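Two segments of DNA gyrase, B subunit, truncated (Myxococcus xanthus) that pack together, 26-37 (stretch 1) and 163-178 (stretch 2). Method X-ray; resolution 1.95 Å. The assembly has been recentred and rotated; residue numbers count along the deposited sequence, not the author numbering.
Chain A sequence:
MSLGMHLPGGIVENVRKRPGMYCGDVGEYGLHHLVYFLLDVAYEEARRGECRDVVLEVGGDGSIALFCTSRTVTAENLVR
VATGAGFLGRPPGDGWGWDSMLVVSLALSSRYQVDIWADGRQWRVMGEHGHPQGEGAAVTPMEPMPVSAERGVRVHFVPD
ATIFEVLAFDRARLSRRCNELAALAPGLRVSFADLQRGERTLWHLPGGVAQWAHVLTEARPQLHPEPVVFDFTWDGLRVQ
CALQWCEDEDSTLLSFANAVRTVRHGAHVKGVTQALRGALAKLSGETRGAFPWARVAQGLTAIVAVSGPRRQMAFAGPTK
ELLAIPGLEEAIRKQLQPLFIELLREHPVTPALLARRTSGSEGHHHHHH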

ATOM      1  N   VAL A  26      -3.201   5.647  21.012  1.00 23.26           N
ATOM      2  CA  VAL A  26      -2.738   4.417  21.673  1.00 22.71           C
ATOM      3  C   VAL A  26      -3.858   3.413  21.963  1.00 24.24           C
ATOM      4  O   VAL A  26      -3.735   2.562  22.863  1.00 23.56           O
ATOM      5  CB  VAL A  26      -1.875   4.701  22.955  1.00 21.86           C
ATOM      6  CG1 VAL A  26      -0.602   5.482  22.600  1.00 21.50           C
ATOM      7  CG2 VAL A  26      -2.694   5.415  24.060  1.00 24.36           C
ATOM      8  N   GLY A  27      -4.921   3.495  21.167  1.00 22.93           N
ATOM      9  CA  GLY A  27      -5.979   2.492  21.162  1.00 24.55           C
ATOM     10  C   GLY A  27      -5.842   1.542  19.978  1.00 26.85           C
ATOM     11  O   GLY A  27      -4.728   1.300  19.468  1.00 24.21           O
ATOM     12  N   GLU A  28      -6.971   1.015  19.521  1.00 26.59           N
ATOM     13  CA  GLU A  28      -6.959   0.004  18.456  1.00 29.78           C
ATOM     14  C   GLU A  28      -6.455   0.517  17.077  1.00 29.69           C
ATOM     15  O   GLU A  28      -5.798  -0.221  16.331  1.00 28.32           O
ATOM     16  CB  GLU A  28      -8.333  -0.687  18.375  1.00 34.76           C
ATOM     17  CG  GLU A  28      -9.256  -0.187  17.314  1.00 43.09           C
ATOM     18  CD  GLU A  28      -9.935  -1.340  16.605  1.00 60.27           C
ATOM     19  OE1 GLU A  28     -10.882  -1.093  15.833  1.00 64.54           O
ATOM     20  OE2 GLU A  28      -9.509  -2.503  16.819  1.00 67.64           O
ATOM     21  N   TYR A  29      -6.712   1.781  16.754  1.00 28.66           N
ATOM     22  CA  TYR A  29      -6.190   2.367  15.500  1.00 31.12           C
ATOM     23  C   TYR A  29      -4.642   2.411  15.495  1.00 28.05           C
ATOM     24  O   TYR A  29      -4.007   1.968  14.536  1.00 27.68           O
ATOM     25  CB  TYR A  29      -6.785   3.778  15.326  1.00 32.45           C
ATOM     26  CG  TYR A  29      -6.238   4.668  14.209  1.00 40.03           C
ATOM     27  CD1 TYR A  29      -6.932   4.802  12.996  1.00 42.87           C
ATOM     28  CD2 TYR A  29      -5.079   5.437  14.397  1.00 39.20           C
ATOM     29  CE1 TYR A  29      -6.461   5.648  11.980  1.00 47.99           C
ATOM     30  CE2 TYR A  29      -4.609   6.282  13.392  1.00 46.35           C
ATOM     31  CZ  TYR A  29      -5.301   6.386  12.195  1.00 46.22           C
ATOM     32  OH  TYR A  29      -4.815   7.214  11.204  1.00 47.12           O
ATOM     33  N   GLY A  30      -4.045   2.964  16.558  1.00 24.83           N
ATOM     34  CA  GLY A  30      -2.593   3.096  16.615  1.00 27.18           C
ATOM     35  C   GLY A  30      -1.908   1.755  16.667  1.00 26.04           C
ATOM     36  O   GLY A  30      -0.837   1.563  16.062  1.00 24.42           O
ATOM     37  N   LEU A  31      -2.518   0.824  17.403  1.00 22.61           N
ATOM     38  CA  LEU A  31      -2.013  -0.548  17.473  1.00 24.38           C
ATOM     39  C   LEU A  31      -1.898  -1.146  16.087  1.00 24.52           C
ATOM     40  O   LEU A  31      -0.880  -1.732  15.759  1.00 21.91           O
ATOM     41  CB  LEU A  31      -2.959  -1.447  18.287  1.00 24.18           C
ATOM     42  CG  LEU A  31      -2.515  -2.906  18.382  1.00 25.73           C
ATOM     43  CD1 LEU A  31      -1.283  -3.051  19.298  1.00 30.19           C
ATOM     44  CD2 LEU A  31      -3.681  -3.830  18.842  1.00 28.07           C
ATOM     45  N   HIS A  32      -2.962  -1.018  15.283  1.00 20.68           N
ATOM     46  CA  HIS A  32      -2.933  -1.576  13.927  1.00 25.44           C
ATOM     47  C   HIS A  32      -1.960  -0.817  13.019  1.00 23.45           C
ATOM     48  O   HIS A  32      -1.318  -1.404  12.147  1.00 22.97           O
ATOM     49  CB  HIS A  32      -4.332  -1.618  13.333  1.00 22.49           C
ATOM     50  CG  HIS A  32      -5.187  -2.652  13.994  1.00 28.59           C
ATOM     51  ND1 HIS A  32      -5.283  -3.948  13.532  1.00 34.85           N
ATOM     52  CD2 HIS A  32      -5.871  -2.615  15.158  1.00 26.53           C
ATOM     53  CE1 HIS A  32      -6.044  -4.651  14.357  1.00 28.71           C
ATOM     54  NE2 HIS A  32      -6.419  -3.861  15.351  1.00 33.82           N
ATOM     55  N   HIS A  33      -1.839   0.480  13.250  1.00 23.60           N
ATOM     56  CA  HIS A  33      -0.840   1.276  12.505  1.00 23.48           C
ATOM     57  C   HIS A  33       0.592   0.809  12.624  1.00 23.85           C
ATOM     58  O   HIS A  33       1.356   0.908  11.678  1.00 20.61           O
ATOM     59  CB  HIS A  33      -0.995   2.749  12.805  1.00 23.87           C
ATOM     60  CG  HIS A  33      -2.046   3.376  11.949  1.00 34.01           C
ATOM     61  ND1 HIS A  33      -3.355   2.938  11.957  1.00 40.90           N
ATOM     62  CD2 HIS A  33      -1.966   4.307  10.972  1.00 42.07           C
ATOM     63  CE1 HIS A  33      -4.048   3.618  11.061  1.00 43.10           C
ATOM     64  NE2 HIS A  33      -3.231   4.466  10.460  1.00 44.37           N
ATOM     65  N   LEU A  34       0.945   0.223  13.756  1.00 22.08           N
ATOM     66  CA  LEU A  34       2.281  -0.340  13.883  1.00 23.98           C
ATOM     67  C   LEU A  34       2.532  -1.386  12.815  1.00 22.75           C
ATOM     68  O   LEU A  34       3.642  -1.481  12.262  1.00 22.95           O
ATOM     69  CB  LEU A  34       2.473  -0.952  15.280  1.00 24.31           C
ATOM     70  CG  LEU A  34       2.237  -0.048  16.493  1.00 23.35           C
ATOM     71  CD1 LEU A  34       2.610  -0.887  17.725  1.00 27.53           C
ATOM     72  CD2 LEU A  34       3.077   1.239  16.456  1.00 20.48           C
ATOM     73  N   VAL A  35       1.522  -2.192  12.535  1.00 21.44           N
ATOM     74  CA  VAL A  35       1.608  -3.191  11.470  1.00 20.57           C
ATOM     75  C   VAL A  35       1.583  -2.549  10.090  1.00 21.84           C
ATOM     76  O   VAL A  35       2.357  -2.951   9.200  1.00 20.43           O
ATOM     77  CB  VAL A  35       0.430  -4.200  11.537  1.00 22.60           C
ATOM     78  CG1 VAL A  35       0.618  -5.266  10.466  1.00 23.91           C
ATOM     79  CG2 VAL A  35       0.411  -4.861  12.913  1.00 23.02           C
ATOM     80  N   TYR A  36       0.703  -1.565   9.902  1.00 19.57           N
ATOM     81  CA  TYR A  36       0.601  -0.883   8.597  1.00 22.44           C
ATOM     82  C   TYR A  36       1.932  -0.201   8.243  1.00 21.14           C
ATOM     83  O   TYR A  36       2.311  -0.163   7.063  1.00 23.63           O
ATOM     84  CB  TYR A  36      -0.524   0.162   8.600  1.00 26.00           C
ATOM     85  CG  TYR A  36      -1.923  -0.408   8.858  1.00 28.33           C
ATOM     86  CD1 TYR A  36      -2.249  -1.732   8.537  1.00 24.84           C
ATOM     87  CD2 TYR A  36      -2.923   0.404   9.397  1.00 30.57           C
ATOM     88  CE1 TYR A  36      -3.557  -2.232   8.766  1.00 24.94           C
ATOM     89  CE2 TYR A  36      -4.213  -0.092   9.646  1.00 32.30           C
ATOM     90  CZ  TYR A  36      -4.512  -1.393   9.323  1.00 33.64           C
ATOM     91  OH  TYR A  36      -5.770  -1.866   9.570  1.00 33.94           O
ATOM     92  N   PHE A  37       2.632   0.342   9.245  1.00 18.57           N
ATOM     93  CA  PHE A  37       3.952   0.959   8.987  1.00 20.22           C
ATOM     94  C   PHE A  37       4.936  -0.075   8.410  1.00 21.98           C
ATOM     95  O   PHE A  37       5.725   0.228   7.489  1.00 22.63           O
ATOM     96  CB  PHE A  37       4.570   1.605  10.249  1.00 19.44           C
ATOM     97  CG  PHE A  37       3.761   2.763  10.850  1.00 20.62           C
ATOM     98  CD1 PHE A  37       2.933   3.550  10.066  1.00 21.25           C
ATOM     99  CD2 PHE A  37       3.899   3.070  12.205  1.00 22.32           C
ATOM    100  CE1 PHE A  37       2.217   4.654  10.637  1.00 28.25           C
ATOM    101  CE2 PHE A  37       3.202   4.142  12.776  1.00 27.93           C
ATOM    102  CZ  PHE A  37       2.360   4.935  11.990  1.00 22.63           C
TER
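Stretch 2 (163-178) IFEVLAFDRARLSRRC

Stretch 2 runs alongside stretch 1 in the same general direction, first as an irregular segment (Ile163 to Asp170) in which extended residues alternate at first with turned ones, and then as a helix that begins at Arg171 and continues past Cys178. Stretch 1 is helical from Glu28 onward, with Gly27 at the N-cap position. The two helix axes approach to 11.3 Å and cross at -32°, a spacing filled by side chains from both helices. The nearest CA pairs are Val26 CA and Phe164 CA (4.9 Å), Gly27 CA and Glu165 CA (5.2 Å), His32 CA and Phe169 CA (6.8 Å) and Tyr36 CA and Arg177 CA (8.0 Å), so the backbones draw apart toward the helical end. Together the stretches bury 1048 Å².

At the start, the backbones meet directly. Glu165 N donates a hydrogen bond to Val26 O (2.8 Å), and Phe164 CA makes a CA-H...O contact with the same oxygen, Val26 O (3.5 Å). Next to this contact, the Phe164 ring (chi1 m) lies against the first turns of the helix: Phe164 CE1 lies 3.9 Å from Gly30 C, and Phe164 CZ lies 3.7 Å from Leu34 CD1.

Leu31 has the largest covered area, 103 Å². Its CB points sideways, but with chi1 t and chi2 p the end of the side chain comes nearer to the loop segment, where Leu31 CD2 is 3.6 Å from both Val166 O and Ala168 O. The same methyl sits over a face of the Phe169 ring, with Leu31 CD2 4.2 Å from the centroid of the six atoms CG to CZ of Phe169. Phe169 CE1 also reaches Val35 CG2 at 3.5 Å, while the ring turns its edge toward the face of His32, the planes at 87°.

Asp170 caps the second helix, Asp170 OD1 accepting from Arg173 N at 3.2 Å. In the first turn of that helix, Arg173, its CB pointing toward stretch 1, lays its guanidinium on His32, on the face opposite Phe169, the planes 23° apart. In the same pose Arg173 NH2 donates to Glu28 OE1 (2.9 Å) in a salt bridge. A water joins Glu28 OE2 (2.7 Å from the water O) to Ala168 O (2.8 Å from the water O).

Tyr36, covered over 97 Å², closes the contact. Tyr36 CE1 touches Leu174 CD2 at 3.9 Å, and Tyr36 OH approaches Arg173 CD at 3.1 Å. Over one face of the phenol ring the guanidinium of Arg177 lies almost parallel, at 9°; Arg177 CZ is 3.8 Å from the Tyr36 ring centroid, a cation-pi arrangement.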

ATOM      1  N   ILE A 163       2.052   0.819  26.922  1.00 27.44           N
ATOM      2  CA  ILE A 163       1.722   1.985  26.106  1.00 27.28           C
ATOM      3  C   ILE A 163       0.323   1.840  25.536  1.00 26.92           C
ATOM      4  O   ILE A 163      -0.485   2.765  25.594  1.00 27.86           O
ATOM      5  CB  ILE A 163       2.751   2.178  24.946  1.00 26.98           C
ATOM      6  CG1 ILE A 163       4.143   2.504  25.507  1.00 26.16           C
ATOM      7  CG2 ILE A 163       2.259   3.258  23.930  1.00 24.06           C
ATOM      8  CD1 ILE A 163       5.241   2.746  24.444  1.00 32.60           C
ATOM      9  N   PHE A 164       0.043   0.695  24.938  1.00 24.41           N
ATOM     10  CA  PHE A 164      -1.215   0.514  24.229  1.00 27.36           C
ATOM     11  C   PHE A 164      -2.337   0.000  25.101  1.00 29.99           C
ATOM     12  O   PHE A 164      -2.116  -0.825  25.977  1.00 29.84           O
ATOM     13  CB  PHE A 164      -1.043  -0.376  23.013  1.00 25.53           C
ATOM     14  CG  PHE A 164      -0.227   0.278  21.954  1.00 29.84           C
ATOM     15  CD1 PHE A 164      -0.833   1.178  21.064  1.00 22.35           C
ATOM     16  CD2 PHE A 164       1.157   0.083  21.911  1.00 20.92           C
ATOM     17  CE1 PHE A 164      -0.058   1.857  20.115  1.00 27.91           C
ATOM     18  CE2 PHE A 164       1.936   0.755  20.964  1.00 23.16           C
ATOM     19  CZ  PHE A 164       1.312   1.630  20.063  1.00 23.95           C
ATOM     20  N   GLU A 165      -3.531   0.509  24.826  1.00 30.70           N
ATOM     21  CA  GLU A 165      -4.735   0.246  25.629  1.00 37.53           C
ATOM     22  C   GLU A 165      -5.367  -1.078  25.258  1.00 37.78           C
ATOM     23  O   GLU A 165      -6.025  -1.696  26.080  1.00 37.59           O
ATOM     24  CB  GLU A 165      -5.744   1.370  25.392  1.00 36.46           C
ATOM     25  CG  GLU A 165      -6.964   1.358  26.300  1.00 45.07           C
ATOM     26  CD  GLU A 165      -8.145   2.159  25.740  1.00 45.81           C
ATOM     27  OE1 GLU A 165      -8.501   2.008  24.534  1.00 53.94           O
ATOM     28  OE2 GLU A 165      -8.738   2.932  26.527  1.00 57.18           O
ATOM     29  N   VAL A 166      -5.190  -1.508  24.005  1.00 37.01           N
ATOM     30  CA  VAL A 166      -5.682  -2.809  23.565  1.00 38.28           C
ATOM     31  C   VAL A 166      -4.528  -3.466  22.818  1.00 36.51           C
ATOM     32  O   VAL A 166      -3.691  -2.770  22.233  1.00 35.29           O
ATOM     33  CB  VAL A 166      -6.932  -2.691  22.643  1.00 39.86           C
ATOM     34  CG1 VAL A 166      -8.189  -2.285  23.446  1.00 41.65           C
ATOM     35  CG2 VAL A 166      -6.688  -1.687  21.546  1.00 38.15           C
ATOM     36  N   LEU A 167      -4.465  -4.787  22.871  1.00 33.08           N
ATOM     37  CA  LEU A 167      -3.336  -5.503  22.310  1.00 34.93           C
ATOM     38  C   LEU A 167      -3.743  -6.550  21.280  1.00 34.84           C
ATOM     39  O   LEU A 167      -2.890  -7.181  20.660  1.00 34.56           O
ATOM     40  CB  LEU A 167      -2.483  -6.141  23.422  1.00 34.68           C
ATOM     41  CG  LEU A 167      -1.923  -5.210  24.496  1.00 35.65           C
ATOM     42  CD1 LEU A 167      -1.293  -6.025  25.636  1.00 37.22           C
ATOM     43  CD2 LEU A 167      -0.913  -4.171  23.896  1.00 35.98           C
ATOM     44  N   ALA A 168      -5.039  -6.736  21.079  1.00 33.35           N
ATOM     45  CA  ALA A 168      -5.493  -7.766  20.167  1.00 32.86           C
ATOM     46  C   ALA A 168      -5.608  -7.252  18.722  1.00 31.83           C
ATOM     47  O   ALA A 168      -6.250  -6.256  18.462  1.00 31.21           O
ATOM     48  CB  ALA A 168      -6.826  -8.368  20.665  1.00 34.79           C
ATOM     49  N   PHE A 169      -4.941  -7.916  17.781  1.00 31.46           N
ATOM     50  CA  PHE A 169      -5.090  -7.548  16.369  1.00 33.78           C
ATOM     51  C   PHE A 169      -6.317  -8.160  15.731  1.00 33.93           C
ATOM     52  O   PHE A 169      -6.634  -9.316  15.989  1.00 36.32           O
ATOM     53  CB  PHE A 169      -3.849  -7.970  15.584  1.00 33.26           C
ATOM     54  CG  PHE A 169      -2.633  -7.195  15.952  1.00 32.41           C
ATOM     55  CD1 PHE A 169      -2.482  -5.871  15.524  1.00 31.18           C
ATOM     56  CD2 PHE A 169      -1.653  -7.762  16.756  1.00 32.74           C
ATOM     57  CE1 PHE A 169      -1.348  -5.150  15.870  1.00 29.51           C
ATOM     58  CE2 PHE A 169      -0.529  -7.035  17.109  1.00 39.41           C
ATOM     59  CZ  PHE A 169      -0.378  -5.722  16.663  1.00 33.27           C
ATOM     60  N   ASP A 170      -7.000  -7.380  14.896  1.00 33.28           N
ATOM     61  CA  ASP A 170      -8.107  -7.840  14.077  1.00 33.85           C
ATOM     62  C   ASP A 170      -7.473  -8.545  12.859  1.00 33.58           C
ATOM     63  O   ASP A 170      -6.992  -7.876  11.939  1.00 31.00           O
ATOM     64  CB  ASP A 170      -8.927  -6.622  13.643  1.00 33.38           C
ATOM     65  CG  ASP A 170     -10.174  -6.988  12.842  1.00 39.52           C
ATOM     66  OD1 ASP A 170     -10.193  -8.008  12.119  1.00 39.51           O
ATOM     67  OD2 ASP A 170     -11.160  -6.234  12.940  1.00 41.66           O
ATOM     68  N   ARG A 171      -7.446  -9.879  12.872  1.00 32.83           N
ATOM     69  CA  ARG A 171      -6.874 -10.667  11.767  1.00 35.15           C
ATOM     70  C   ARG A 171      -7.490 -10.366  10.405  1.00 34.81           C
ATOM     71  O   ARG A 171      -6.781 -10.324   9.383  1.00 32.91           O
ATOM     72  CB  ARG A 171      -7.000 -12.169  12.020  1.00 36.46           C
ATOM     73  CG  ARG A 171      -5.770 -12.828  12.550  1.00 41.44           C
ATOM     74  CD  ARG A 171      -5.578 -12.489  13.984  1.00 50.87           C
ATOM     75  NE  ARG A 171      -4.934 -13.584  14.702  1.00 60.52           N
ATOM     76  CZ  ARG A 171      -4.635 -13.548  15.997  1.00 62.72           C
ATOM     77  NH1 ARG A 171      -4.042 -14.590  16.571  1.00 62.25           N
ATOM     78  NH2 ARG A 171      -4.933 -12.466  16.716  1.00 59.03           N
ATOM     79  N   ALA A 172      -8.806 -10.167  10.395  1.00 34.47           N
ATOM     80  CA  ALA A 172      -9.528  -9.870   9.156  1.00 32.70           C
ATOM     81  C   ALA A 172      -9.073  -8.577   8.500  1.00 31.00           C
ATOM     82  O   ALA A 172      -8.914  -8.517   7.267  1.00 29.23           O
ATOM     83  CB  ALA A 172     -11.055  -9.825   9.409  1.00 34.23           C
ATOM     84  N   ARG A 173      -8.899  -7.512   9.284  1.00 29.71           N
ATOM     85  CA  ARG A 173      -8.457  -6.256   8.664  1.00 29.76           C
ATOM     86  C   ARG A 173      -6.984  -6.291   8.209  1.00 28.94           C
ATOM     87  O   ARG A 173      -6.639  -5.693   7.198  1.00 29.66           O
ATOM     88  CB  ARG A 173      -8.768  -5.035   9.544  1.00 31.52           C
ATOM     89  CG  ARG A 173      -7.657  -4.522  10.376  1.00 34.93           C
ATOM     90  CD  ARG A 173      -8.070  -3.229  11.048  1.00 38.51           C
ATOM     91  NE  ARG A 173      -9.230  -3.446  11.905  1.00 46.04           N
ATOM     92  CZ  ARG A 173      -9.551  -2.682  12.947  1.00 46.84           C
ATOM     93  NH1 ARG A 173      -8.814  -1.619  13.251  1.00 43.19           N
ATOM     94  NH2 ARG A 173     -10.610  -2.988  13.686  1.00 46.55           N
ATOM     95  N   LEU A 174      -6.135  -7.000   8.944  1.00 27.14           N
ATOM     96  CA  LEU A 174      -4.754  -7.242   8.511  1.00 29.18           C
ATOM     97  C   LEU A 174      -4.690  -8.051   7.204  1.00 29.42           C
ATOM     98  O   LEU A 174      -3.942  -7.671   6.290  1.00 31.85           O
ATOM     99  CB  LEU A 174      -3.912  -7.887   9.629  1.00 25.44           C
ATOM    100  CG  LEU A 174      -3.707  -7.066  10.920  1.00 27.97           C
ATOM    101  CD1 LEU A 174      -2.741  -7.818  11.801  1.00 26.86           C
ATOM    102  CD2 LEU A 174      -3.215  -5.610  10.643  1.00 28.61           C
ATOM    103  N   SER A 175      -5.479  -9.131   7.087  1.00 31.07           N
ATOM    104  CA  SER A 175      -5.571  -9.887   5.815  1.00 30.59           C
ATOM    105  C   SER A 175      -6.061  -9.031   4.669  1.00 30.73           C
ATOM    106  O   SER A 175      -5.524  -9.118   3.563  1.00 29.27           O
ATOM    107  CB  SER A 175      -6.475 -11.137   5.894  1.00 32.53           C
ATOM    108  OG  SER A 175      -6.332 -11.784   7.132  1.00 42.98           O
ATOM    109  N   ARG A 176      -7.080  -8.204   4.910  1.00 30.68           N
ATOM    110  CA  ARG A 176      -7.537  -7.268   3.879  1.00 31.35           C
ATOM    111  C   ARG A 176      -6.439  -6.307   3.420  1.00 29.31           C
ATOM    112  O   ARG A 176      -6.352  -6.007   2.245  1.00 30.64           O
ATOM    113  CB  ARG A 176      -8.764  -6.474   4.334  1.00 33.70           C
ATOM    114  CG  ARG A 176     -10.079  -7.245   4.204  1.00 41.11           C
ATOM    115  CD  ARG A 176     -11.277  -6.339   4.410  1.00 46.20           C
ATOM    116  NE  ARG A 176     -11.335  -5.829   5.779  1.00 49.89           N
ATOM    117  CZ  ARG A 176     -11.877  -6.489   6.800  1.00 51.72           C
ATOM    118  NH1 ARG A 176     -12.407  -7.688   6.610  1.00 55.65           N
ATOM    119  NH2 ARG A 176     -11.883  -5.950   8.011  1.00 53.20           N
ATOM    120  N   ARG A 177      -5.611  -5.811   4.337  1.00 29.54           N
ATOM    121  CA  ARG A 177      -4.542  -4.888   3.943  1.00 27.37           C
ATOM    122  C   ARG A 177      -3.497  -5.626   3.105  1.00 25.82           C
ATOM    123  O   ARG A 177      -2.895  -5.061   2.180  1.00 26.61           O
ATOM    124  CB  ARG A 177      -3.902  -4.230   5.172  1.00 27.76           C
ATOM    125  CG  ARG A 177      -2.704  -3.321   4.891  1.00 31.46           C
ATOM    126  CD  ARG A 177      -3.064  -2.000   4.199  1.00 45.83           C
ATOM    127  NE  ARG A 177      -4.013  -1.204   4.980  1.00 53.15           N
ATOM    128  CZ  ARG A 177      -3.780   0.008   5.490  1.00 50.68           C
ATOM    129  NH1 ARG A 177      -2.609   0.634   5.317  1.00 45.37           N
ATOM    130  NH2 ARG A 177      -4.746   0.607   6.172  1.00 49.18           N
ATOM    131  N   CYS A 178      -3.281  -6.890   3.417  1.00 23.79           N
ATOM    132  CA  CYS A 178      -2.337  -7.688   2.646  1.00 27.09           C
ATOM    133  C   CYS A 178      -2.852  -7.892   1.207  1.00 28.95           C
ATOM    134  O   CYS A 178      -2.096  -7.794   0.236  1.00 27.52           O
ATOM    135  CB  CYS A 178      -2.115  -9.034   3.322  1.00 25.32           C
ATOM    136  SG  CYS A 178      -1.087  -8.997   4.809  1.00 26.66           S
TER
HETATM  137  O   HOH W   1      -8.278  -4.347  18.329  1.00 60.28           O
HETATM  138  O   HOH W   2      -7.193  -0.106  11.695  1.00 46.46           O